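Local coordinates for protein unconventional myosin IB (PDB 5XG9) that is probably an actin-based motor whose SH3 domain probably recruits proline-rich partner proteins, at residues A[37-42]-A[50-55]. Residues are numbered along the deposited sequence; the frame is centred on the assembly and turned at random.
Sequences GWWKGE and IPNNYV. With PEU (2,5,8,11,14,17,20,23,26,29,32,35,38,41,44,47,50,53,56,59,62,65,68,71,74,77,80-heptacosaoxadooctacontan-82-ol), chain J.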
loop_
_atom_site.group_PDB
_atom_site.type_symbol
_atom_site.label_atom_id
_atom_site.label_comp_id
_atom_site.label_asym_id
_atom_site.label_seq_id
_atom_site.Cartn_x
_atom_site.Cartn_y
_atom_site.Cartn_z
ATOM N N GLY A 37 -4.905 10.942 -1.024
ATOM C CA GLY A 37 -5.626 9.669 -1.117
ATOM C C GLY A 37 -4.892 8.454 -1.696
ATOM O O GLY A 37 -5.395 7.309 -1.528
ATOM N N TRP A 38 -3.740 8.668 -2.350
ATOM C CA TRP A 38 -2.949 7.604 -2.942
ATOM C C TRP A 38 -1.610 7.580 -2.190
ATOM O O TRP A 38 -0.943 8.643 -2.000
ATOM C CB TRP A 38 -2.670 7.870 -4.391
ATOM C CG TRP A 38 -3.860 7.663 -5.322
ATOM C CD1 TRP A 38 -4.719 8.636 -5.783
ATOM C CD2 TRP A 38 -4.295 6.451 -5.849
ATOM N NE1 TRP A 38 -5.662 8.068 -6.624
ATOM C CE2 TRP A 38 -5.432 6.721 -6.675
ATOM C CE3 TRP A 38 -3.826 5.144 -5.765
ATOM C CZ2 TRP A 38 -6.060 5.727 -7.404
ATOM C CZ3 TRP A 38 -4.441 4.167 -6.453
ATOM C CH2 TRP A 38 -5.583 4.455 -7.265
ATOM N N TRP A 39 -1.268 6.386 -1.705
ATOM C CA TRP A 39 -0.001 6.161 -1.040
ATOM C C TRP A 39 0.844 5.262 -1.853
ATOM O O TRP A 39 0.335 4.389 -2.522
ATOM C CB TRP A 39 -0.186 5.563 0.358
ATOM C CG TRP A 39 -0.926 6.523 1.336
ATOM C CD1 TRP A 39 -1.255 7.849 1.138
ATOM C CD2 TRP A 39 -1.358 6.211 2.671
ATOM N NE1 TRP A 39 -1.857 8.363 2.252
ATOM C CE2 TRP A 39 -1.938 7.387 3.206
ATOM C CE3 TRP A 39 -1.330 5.047 3.458
ATOM C CZ2 TRP A 39 -2.473 7.441 4.487
ATOM C CZ3 TRP A 39 -1.883 5.086 4.738
ATOM C CH2 TRP A 39 -2.430 6.298 5.247
ATOM N N LYS A 40 2.161 5.439 -1.816
ATOM C CA LYS A 40 3.032 4.553 -2.597
ATOM C C LYS A 40 3.536 3.400 -1.721
ATOM O O LYS A 40 4.154 3.606 -0.688
ATOM C CB LYS A 40 4.240 5.305 -3.211
ATOM C CG LYS A 40 4.916 4.406 -4.270
ATOM C CD LYS A 40 5.763 5.209 -5.277
ATOM C CE LYS A 40 7.064 5.624 -4.619
ATOM N NZ LYS A 40 7.803 6.588 -5.520
ATOM N N GLY A 41 3.216 2.175 -2.123
ATOM C CA GLY A 41 3.527 0.996 -1.355
ATOM C C GLY A 41 4.542 0.051 -1.977
ATOM O O GLY A 41 4.781 0.071 -3.195
ATOM N N GLU A 42 5.149 -0.752 -1.099
ATOM C CA GLU A 42 6.028 -1.812 -1.469
ATOM C C GLU A 42 5.609 -3.067 -0.731
ATOM O O GLU A 42 5.322 -3.079 0.491
ATOM C CB GLU A 42 7.517 -1.466 -1.225
ATOM C CG GLU A 42 8.535 -2.589 -1.608
ATOM C CD GLU A 42 8.727 -3.715 -0.578
ATOM O OE1 GLU A 42 8.417 -3.513 0.597
ATOM O OE2 GLU A 42 9.155 -4.868 -0.934
ATOM N N ILE A 50 -1.296 2.849 -4.122
ATOM C CA ILE A 50 -2.485 2.159 -3.586
ATOM C C ILE A 50 -3.517 3.149 -3.059
ATOM O O ILE A 50 -3.178 4.194 -2.538
ATOM C CB ILE A 50 -2.135 1.170 -2.436
ATOM C CG1 ILE A 50 -1.553 1.893 -1.245
ATOM C CG2 ILE A 50 -1.167 0.085 -2.963
ATOM C CD1 ILE A 50 -1.373 1.020 -0.007
ATOM N N PRO A 51 -4.796 2.781 -3.109
ATOM C CA PRO A 51 -5.840 3.701 -2.571
ATOM C C PRO A 51 -5.924 3.582 -1.079
ATOM O O PRO A 51 -6.119 2.500 -0.584
ATOM C CB PRO A 51 -7.135 3.190 -3.194
ATOM C CG PRO A 51 -6.800 1.743 -3.606
ATOM C CD PRO A 51 -5.331 1.572 -3.739
ATOM N N ASN A 52 -5.769 4.684 -0.340
ATOM C CA ASN A 52 -5.635 4.585 1.084
ATOM C C ASN A 52 -6.911 4.140 1.830
ATOM O O ASN A 52 -6.800 3.635 2.974
ATOM C CB ASN A 52 -4.908 5.764 1.749
ATOM C CG ASN A 52 -5.811 7.010 1.970
ATOM O OD1 ASN A 52 -7.046 6.897 2.023
ATOM N ND2 ASN A 52 -5.204 8.182 1.965
ATOM N N ASN A 53 -8.059 4.184 1.161
ATOM C CA ASN A 53 -9.298 3.744 1.783
ATOM C C ASN A 53 -9.330 2.190 1.868
ATOM O O ASN A 53 -10.192 1.643 2.565
ATOM C CB ASN A 53 -10.593 4.260 1.065
ATOM C CG ASN A 53 -10.541 4.109 -0.473
ATOM O OD1 ASN A 53 -9.526 4.438 -1.145
ATOM N ND2 ASN A 53 -11.677 3.761 -1.057
ATOM N N TYR A 54 -8.466 1.503 1.120
ATOM C CA TYR A 54 -8.425 0.076 1.195
ATOM C C TYR A 54 -7.622 -0.507 2.363
ATOM O O TYR A 54 -7.613 -1.739 2.563
ATOM C CB TYR A 54 -7.912 -0.495 -0.076
ATOM C CG TYR A 54 -8.827 -0.439 -1.267
ATOM C CD1 TYR A 54 -9.380 0.786 -1.708
ATOM C CD2 TYR A 54 -9.171 -1.607 -1.977
ATOM C CE1 TYR A 54 -10.169 0.833 -2.861
ATOM C CE2 TYR A 54 -9.957 -1.557 -3.132
ATOM C CZ TYR A 54 -10.448 -0.328 -3.559
ATOM O OH TYR A 54 -11.225 -0.280 -4.713
ATOM N N VAL A 55 -6.952 0.350 3.105
ATOM C CA VAL A 55 -5.988 -0.075 4.061
ATOM C C VAL A 55 -6.148 0.702 5.349
ATOM O O VAL A 55 -6.855 1.743 5.404
ATOM C CB VAL A 55 -4.520 0.109 3.547
ATOM C CG1 VAL A 55 -4.387 -0.564 2.159
ATOM C CG2 VAL A 55 -4.083 1.588 3.506
HETATM O OAB PEU J . -5.659 8.173 -11.643
HETATM C CAC PEU J . -4.675 7.443 -10.912
HETATM C CAD PEU J . -3.300 8.044 -11.173
HETATM O OAE PEU J . -2.419 7.028 -11.648
HETATM C CAF PEU J . -2.031 6.133 -10.607
HETATM C CAG PEU J . -1.073 6.844 -9.658
HETATM O OAH PEU J . -1.816 7.476 -8.618
HETATM C CAI PEU J . -0.961 8.096 -7.659
HETATM C CAJ PEU J . -0.974 9.606 -7.871
HETATM O OAK PEU J . 0.126 9.978 -8.698
HETATM C CAL PEU J . 1.173 10.588 -7.944
HETATM C CAM PEU J . 0.728 11.972 -7.485
HETATM O OAN PEU J . 0.026 12.621 -8.543
HETATM C CAO PEU J . -1.241 13.116 -8.112
HETATM C CAP PEU J . -1.146 14.620 -7.884
HETATM O OAQ PEU J . -0.977 14.881 -6.492
HETATM C CAR PEU J . -1.315 16.227 -6.161
HETATM C CAS PEU J . -2.356 16.230 -5.049
HETATM O OAT PEU J . -3.660 16.310 -5.619
HETATM C CAU PEU J . -4.674 15.985 -4.670
HETATM C CAV PEU J . -5.985 16.643 -5.083
HETATM O OAW PEU J . -6.030 16.763 -6.503
HETATM C CAX PEU J . -6.022 15.489 -7.143
HETATM C CAY PEU J . -5.156 15.553 -8.395
#
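Asn52 lies over the indole face of Trp39: its CB sits 3.8 Å from the centroid of the six-membered ring of Trp39 and only 16° off the normal, a CH-pi contact. The amide does not stack on the indole, its plane being turned 66° from the ring. With CG held between the backbone N and the carbonyl carbon (chi1 80°), ND2 of Asn52 is carried toward NE1 of Trp39, 3.4 Å away; both are donors, so this is packing alone. Farther along the indole, CZ3 of Trp39 meets CG2 of Val55 at 4.3 Å, and Val7 of strand 6-9 touches both residues. Trp38 and Trp39, adjacent on one strand, send their rings to opposite faces of the sheet. This is the 38-43/46-51 hairpin of the SH3 fold, running into the 3-10 turn at 52-54; Trp38 begins the Trp-Trp pair of the family, whose first tryptophan typically lines the proline-rich peptide groove. The Trp38 indole lies between Pro51 and a polyethylene glycol, probably from the crystallisation liquor, whose OAH stands 3.8 Å above one face, offset toward the rim, while CA of Pro51 lies over the rim of the opposite face. CZ3 of Trp38 also reaches CD of Pro51 at 3.9 Å, and Tyr13 packs against the Trp38 side chain, consistent with the peptide groove of other SH3 domains. Trp39 and Ile50 form a hydrogen-bonded antiparallel pair, Trp39 N to Ile50 O and Ile50 N to Trp39 O, the latter 2.8 Å. The nearly straight hydrogen bond from Asn52 N to Gly37 O (2.9 Å) extends the pairing into the turn.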